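PDB 3FTJ: macrolide export ATP-binding/permease protein macB from Actinobacillus actinomycetemcomitans, which probably exports macrolides across the inner membrane as the ATP-driven, non-canonical ABC transporter of the tripartite MacAB-TdeA efflux system, here represented by its periplasmic region. Local coordinates for residues Glu79-Phe82 / Asp83-Leu87; Arg93-Thr96 / Glu97-Asp101; Thr162-Asn165 / Lys166-Gly170. All coordinates share one frame; numbering follows the deposited sequence.

Contact 1. Residues Glu79-Phe82 / Asp83-Leu87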
# COMPACT_ATOMS: atom_id res chain seq x y z
N GLU A 79 -7.91 0.34 -4.37
CA GLU A 79 -9.12 0.93 -3.78
C GLU A 79 -9.29 0.67 -2.28
O GLU A 79 -9.69 1.57 -1.55
CB GLU A 79 -10.36 0.44 -4.54
CG GLU A 79 -11.68 0.74 -3.86
CD GLU A 79 -12.86 0.47 -4.76
OE1 GLU A 79 -12.76 -0.44 -5.61
OE2 GLU A 79 -13.88 1.19 -4.63
N GLN A 80 -8.98 -0.54 -1.82
CA GLN A 80 -9.17 -0.91 -0.41
C GLN A 80 -8.04 -0.45 0.50
O GLN A 80 -8.05 -0.74 1.70
CB GLN A 80 -9.35 -2.43 -0.26
CG GLN A 80 -10.57 -3.01 -0.97
CD GLN A 80 -11.84 -2.21 -0.71
OE1 GLN A 80 -12.16 -1.89 0.44
NE2 GLN A 80 -12.56 -1.88 -1.77
N TYR A 81 -7.07 0.27 -0.05
CA TYR A 81 -5.90 0.66 0.74
C TYR A 81 -6.27 1.43 2.00
O TYR A 81 -5.76 1.15 3.09
CB TYR A 81 -4.90 1.47 -0.10
CG TYR A 81 -3.68 1.89 0.69
CD1 TYR A 81 -3.65 3.12 1.33
CD2 TYR A 81 -2.58 1.06 0.82
CE1 TYR A 81 -2.54 3.51 2.06
CE2 TYR A 81 -1.47 1.44 1.55
CZ TYR A 81 -1.46 2.68 2.17
OH TYR A 81 -0.37 3.08 2.90
N PHE A 82 -7.15 2.42 1.88
CA PHE A 82 -7.44 3.30 3.00
C PHE A 82 -8.14 2.57 4.14
O PHE A 82 -7.85 2.80 5.31
CB PHE A 82 -8.26 4.51 2.53
CG PHE A 82 -7.63 5.24 1.39
CD1 PHE A 82 -6.57 6.10 1.61
CD2 PHE A 82 -8.07 5.03 0.10
CE1 PHE A 82 -5.98 6.78 0.55
CE2 PHE A 82 -7.48 5.70 -0.96
CZ PHE A 82 -6.43 6.57 -0.73
N ASP A 83 -9.05 1.67 3.78
CA ASP A 83 -9.77 0.89 4.77
C ASP A 83 -8.84 -0.04 5.55
O ASP A 83 -8.87 -0.07 6.78
CB ASP A 83 -10.88 0.08 4.10
CG ASP A 83 -11.67 -0.77 5.09
OD1 ASP A 83 -11.94 -0.28 6.21
OD2 ASP A 83 -12.00 -1.93 4.74
N VAL A 84 -8.02 -0.79 4.84
CA VAL A 84 -7.16 -1.79 5.46
C VAL A 84 -6.04 -1.16 6.28
O VAL A 84 -5.54 -1.76 7.23
CB VAL A 84 -6.57 -2.75 4.41
CG1 VAL A 84 -5.61 -3.72 5.06
CG2 VAL A 84 -7.69 -3.50 3.71
N GLU A 85 -5.65 0.06 5.93
CA GLU A 85 -4.59 0.74 6.66
C GLU A 85 -5.15 1.61 7.78
O GLU A 85 -4.39 2.20 8.56
CB GLU A 85 -3.73 1.58 5.71
CG GLU A 85 -2.91 0.75 4.74
CD GLU A 85 -1.68 0.16 5.39
OE1 GLU A 85 -1.13 -0.81 4.83
OE2 GLU A 85 -1.27 0.64 6.47
N GLY A 86 -6.47 1.71 7.84
CA GLY A 86 -7.13 2.52 8.84
C GLY A 86 -6.93 4.02 8.68
O GLY A 86 -6.76 4.73 9.67
N LEU A 87 -6.95 4.50 7.44
CA LEU A 87 -6.85 5.93 7.20
C LEU A 87 -8.26 6.45 7.01
O LEU A 87 -8.97 6.00 6.11
CB LEU A 87 -5.99 6.22 5.96
CG LEU A 87 -4.48 6.03 6.05
CD1 LEU A 87 -4.17 4.63 6.52
CD2 LEU A 87 -3.79 6.27 4.72
O HOH W 1 -10.29 1.97 1.14
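Tyr81 lies with one face of its ring beneath the CG methylene of Glu85, one helical turn further along the short helix 81-85. Glu85 CG sits 3.7 Å from the centroid of the Tyr81 ring, only 18° off the normal, so the two form a CH-pi contact, with CG displaced toward the phenol end, where Tyr81 CZ is its nearest ring atom. The tyrosine ring is swung anti to its own nitrogen, and the first torsion of Glu85 (chi1 -68°), with CG beside the backbone nitrogen, places that methylene over the ring. A bend at chi2 then turns CD and the carboxylate, whose plane lies 24° from that of the ring. The CH-pi contact uses the methylene, and OE2 of Glu85 is hydrogen-bonded to Gln144 NE2.

Leu87 presents a single methyl to both aromatic residues. Its CD2 is 4.0 Å from Tyr81 CE1, approaching that ring obliquely, and 4.2 Å from Phe82 CD1, where it meets the edge of the second ring. The backbone brings this leucine back over the helix: Gly86, at positive phi, ends the helical turn in a Schellman motif, which Leu87 N helps to close by bonding Phe82 O at 2.9 Å. Val84 N to Gln80 O and Glu85 N to Tyr81 O are the ordinary helical bonds. At the other end a water bridges Glu79 O to Asp83 N, donating to the carbonyl and accepting from the amide at 2.9 Å.

Tyr81 continues onto Tyr157 and strand 49-64, while Phe82 and Leu87 both rest on Val141 of strand 133-141. Glu85 thus plays a double role, its methylene covering a ring and its carboxylate tying the helix to Gln144.

Contact 2. Residues Arg93-Thr96 / Glu97-Asp101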
# COMPACT_ATOMS: atom_id res chain seq x y z
N ARG A 93 -13.33 12.88 -1.30
CA ARG A 93 -13.65 11.47 -1.53
C ARG A 93 -12.39 10.61 -1.65
O ARG A 93 -11.28 11.13 -1.81
CB ARG A 93 -14.49 11.32 -2.79
CG ARG A 93 -13.69 11.46 -4.09
CD ARG A 93 -14.57 11.25 -5.32
NE ARG A 93 -13.84 11.41 -6.58
CZ ARG A 93 -13.13 10.44 -7.17
NH1 ARG A 93 -13.04 9.25 -6.60
NH2 ARG A 93 -12.52 10.68 -8.32
N LEU A 94 -12.57 9.29 -1.56
CA LEU A 94 -11.49 8.33 -1.75
C LEU A 94 -11.50 7.80 -3.19
O LEU A 94 -12.41 8.12 -3.96
CB LEU A 94 -11.64 7.15 -0.78
CG LEU A 94 -11.64 7.45 0.72
CD1 LEU A 94 -11.72 6.15 1.50
CD2 LEU A 94 -10.41 8.25 1.12
N LEU A 95 -10.50 7.00 -3.53
CA LEU A 95 -10.45 6.38 -4.85
C LEU A 95 -11.62 5.43 -5.01
O LEU A 95 -12.09 4.84 -4.03
CB LEU A 95 -9.16 5.59 -5.07
CG LEU A 95 -7.80 6.28 -5.22
CD1 LEU A 95 -7.85 7.38 -6.26
CD2 LEU A 95 -7.36 6.82 -3.91
N THR A 96 -12.07 5.28 -6.26
CA THR A 96 -13.12 4.34 -6.62
C THR A 96 -12.59 3.31 -7.61
O THR A 96 -11.47 3.45 -8.13
CB THR A 96 -14.30 5.06 -7.30
OG1 THR A 96 -13.83 5.76 -8.46
CG2 THR A 96 -14.95 6.06 -6.35
N GLU A 97 -13.39 2.29 -7.87
CA GLU A 97 -13.03 1.28 -8.86
C GLU A 97 -12.85 1.93 -10.22
O GLU A 97 -12.03 1.49 -11.03
CB GLU A 97 -14.10 0.19 -8.91
CG GLU A 97 -13.91 -0.82 -10.03
CD GLU A 97 -15.07 -1.80 -10.12
OE1 GLU A 97 -15.47 -2.34 -9.06
OE2 GLU A 97 -15.59 -2.04 -11.23
N ASP A 98 -13.61 2.99 -10.46
CA ASP A 98 -13.52 3.69 -11.74
C ASP A 98 -12.19 4.42 -11.89
O ASP A 98 -11.64 4.50 -12.99
CB ASP A 98 -14.68 4.68 -11.89
CG ASP A 98 -14.54 5.55 -13.12
OD1 ASP A 98 -14.08 6.71 -12.98
OD2 ASP A 98 -14.87 5.07 -14.23
N ASP A 99 -11.68 4.98 -10.80
CA ASP A 99 -10.36 5.64 -10.84
C ASP A 99 -9.31 4.60 -11.22
O ASP A 99 -8.47 4.83 -12.09
CB ASP A 99 -10.02 6.25 -9.49
CG ASP A 99 -10.90 7.43 -9.13
OD1 ASP A 99 -11.13 8.30 -9.99
OD2 ASP A 99 -11.34 7.50 -7.97
N VAL A 100 -9.37 3.45 -10.57
CA VAL A 100 -8.44 2.36 -10.85
C VAL A 100 -8.56 1.88 -12.29
O VAL A 100 -7.56 1.80 -13.01
CB VAL A 100 -8.67 1.20 -9.89
CG1 VAL A 100 -7.87 -0.02 -10.32
CG2 VAL A 100 -8.32 1.63 -8.46
N ASP A 101 -9.79 1.56 -12.71
CA ASP A 101 -10.04 1.05 -14.06
C ASP A 101 -9.61 2.02 -15.17
O ASP A 101 -9.13 1.59 -16.22
CB ASP A 101 -11.53 0.73 -14.23
CG ASP A 101 -11.91 -0.62 -13.64
OD1 ASP A 101 -11.10 -1.57 -13.73
OD2 ASP A 101 -13.02 -0.74 -13.09
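Arg93 and Asp99 meet end-on in a two-pronged salt bridge. Arg93 NH1 reaches Asp99 OD2 at 2.8 Å and Arg93 NH2 reaches Asp99 OD1 at 3.2 Å, both bonds nearly straight. Each oxygen offers its syn lone pair, and the guanidinium and carboxylate planes lie just 17° apart, so the carboxylate meets the edge of the guanidinium, nearly in its plane. An arginine chain extended from CG to NE spans the distance, and NH1 also makes a weak bond back to Leu94 O.

The same carboxylate closes a capping box at the start of helix 97-102. Thr96 N gives its hydrogen to Asp99 OD2 at 2.9 Å, arriving on the anti side and 25° out of the carboxylate plane, while Asp99 N returns a bond of 3.3 Å to Thr96 OG1. Chi1 of 58° sets OG1 of the threonine between its backbone nitrogen and carbonyl carbon, within reach of Asp99 N. Val100 N to Thr96 O, at 3.2 Å, begins the regular helical bonding.

Packing surrounds these polar groups. Leu95 CD1 comes within 3.9 Å of Asp99 OD2, crossing the aspartate at about a right angle and shielding it from one side. Leu95 goes on to touch Ile138, Val106, Val108 and Pro159, and Asp99 also lies against Val106 and Pro159, so this helix start is seated on strands of the sheet.

Asp99 is buried, and its OD2 is satisfied by two hydrogen bonds, from Arg93 NH1 and Thr96 N. The arginine's charge and the amides of the helix start would both be expected to favour the ionised carboxylate, and the paired bonds on its syn side hold it against rotation; one aspartate thus completes the capping box begun by Thr96 and ties the preceding loop to the helix through Arg93.

Contact 3. Residues Thr162-Asn165 / Lys166-Gly170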
# COMPACT_ATOMS: atom_id res chain seq x y z
N THR A 162 -2.70 3.95 -12.35
CA THR A 162 -2.19 5.26 -12.77
C THR A 162 -0.69 5.39 -12.57
O THR A 162 0.02 5.87 -13.45
CB THR A 162 -2.87 6.38 -11.98
OG1 THR A 162 -4.28 6.17 -11.99
CG2 THR A 162 -2.55 7.74 -12.60
N VAL A 163 -0.21 4.94 -11.42
CA VAL A 163 1.20 5.07 -11.09
C VAL A 163 2.06 4.15 -11.95
O VAL A 163 3.11 4.55 -12.45
CB VAL A 163 1.44 4.83 -9.59
CG1 VAL A 163 2.91 4.77 -9.28
CG2 VAL A 163 0.79 5.94 -8.81
N LEU A 164 1.59 2.93 -12.15
CA LEU A 164 2.31 1.97 -12.98
C LEU A 164 2.28 2.42 -14.43
O LEU A 164 3.31 2.43 -15.10
CB LEU A 164 1.67 0.57 -12.86
CG LEU A 164 1.88 -0.18 -11.54
CD1 LEU A 164 0.98 -1.40 -11.48
CD2 LEU A 164 3.35 -0.57 -11.36
N ASN A 165 1.11 2.79 -14.92
CA ASN A 165 0.95 3.12 -16.34
C ASN A 165 1.68 4.41 -16.72
O ASN A 165 2.25 4.51 -17.80
CB ASN A 165 -0.54 3.20 -16.72
CG ASN A 165 -1.22 1.83 -16.76
OD1 ASN A 165 -0.58 0.80 -16.98
ND2 ASN A 165 -2.54 1.81 -16.55
N LYS A 166 1.68 5.39 -15.83
CA LYS A 166 2.15 6.73 -16.16
C LYS A 166 3.45 7.16 -15.48
O LYS A 166 4.14 8.05 -15.97
CB LYS A 166 1.04 7.76 -15.87
CG LYS A 166 -0.20 7.59 -16.76
CD LYS A 166 -1.37 8.41 -16.22
CE LYS A 166 -2.52 8.49 -17.23
NZ LYS A 166 -3.36 7.26 -17.24
N ILE A 167 3.78 6.53 -14.36
CA ILE A 167 4.97 6.95 -13.61
C ILE A 167 6.12 5.95 -13.69
O ILE A 167 7.17 6.24 -14.28
CB ILE A 167 4.65 7.18 -12.11
CG1 ILE A 167 3.43 8.10 -11.94
CG2 ILE A 167 5.85 7.77 -11.40
CD1 ILE A 167 3.67 9.52 -12.36
N THR A 168 5.94 4.78 -13.09
CA THR A 168 7.03 3.81 -12.97
C THR A 168 7.17 2.92 -14.18
O THR A 168 8.26 2.45 -14.49
CB THR A 168 6.85 2.91 -11.73
OG1 THR A 168 5.83 1.94 -12.00
CG2 THR A 168 6.46 3.74 -10.51
N GLY A 169 6.05 2.67 -14.86
CA GLY A 169 6.01 1.68 -15.92
C GLY A 169 5.90 0.27 -15.36
O GLY A 169 6.12 0.05 -14.17
N GLY A 170 5.56 -0.70 -16.21
CA GLY A 170 5.55 -2.09 -15.81
C GLY A 170 4.29 -2.51 -15.07
O GLY A 170 3.33 -1.75 -14.98
O HOH W 2 2.09 -0.44 -17.04
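Val163 O takes two amides at once near the end of helix 160-168. Thr168 N lies 2.9 Å from Val163 O, nearly in line with the carbonyl, whereas Ile167 N, at 2.8 Å, comes from above the carbonyl plane, 40° out of it. A five-residue step has thus joined the usual four-residue one, and the turn widens to the pi type.

The CG1 methyl of Val163 meets Thr168 CG2 at 3.9 Å and Ile167 CB slightly farther off, and Val163 and Ile167 both continue onto Leu74 of strand 67-77. Thr168 holds OG1 between its backbone nitrogen and carbonyl carbon (chi1 75°), from where it bonds Gly169 O at 2.9 Å and lies against Leu164 CD2. Alongside the helix, Lys166 CD rests on Thr162 CG2, while its NZ is bonded to Ser103 O.

Beyond Thr168 the chain leaves the helix through Gly169 and Gly170, both at positive phi. A water donates to Asn165 OD1 and to Gly170 O, the latter at 2.7 Å, bridging the last turn to the departing chain. The arrangement is a helix C-terminus with a pi-type turn, at which Gly169, with positive phi, leaves helical geometry.

How the contacts relate
All three contacts are local, partly buried and within the MacB-like periplasmic core domain, each at a helix end beside the mixed sheet. Contacts 1 and 2 touch directly: Phe82 packs on Leu94 and Leu95, joining a largely aromatic contact to one built on a salt bridge to a buried aspartate. Contact 1 lies nearer the chain centre, about 8 Å from it against about 15 Å for the centres of the other two. Contact 3 lies about 21 Å from contact 1, centre to centre, without touching it. Strand 133-141 receives side chains from all three. Contact 2 starts a helix by capping amides, whereas contacts 1 and 3 end helices at glycines, each with a bridging water.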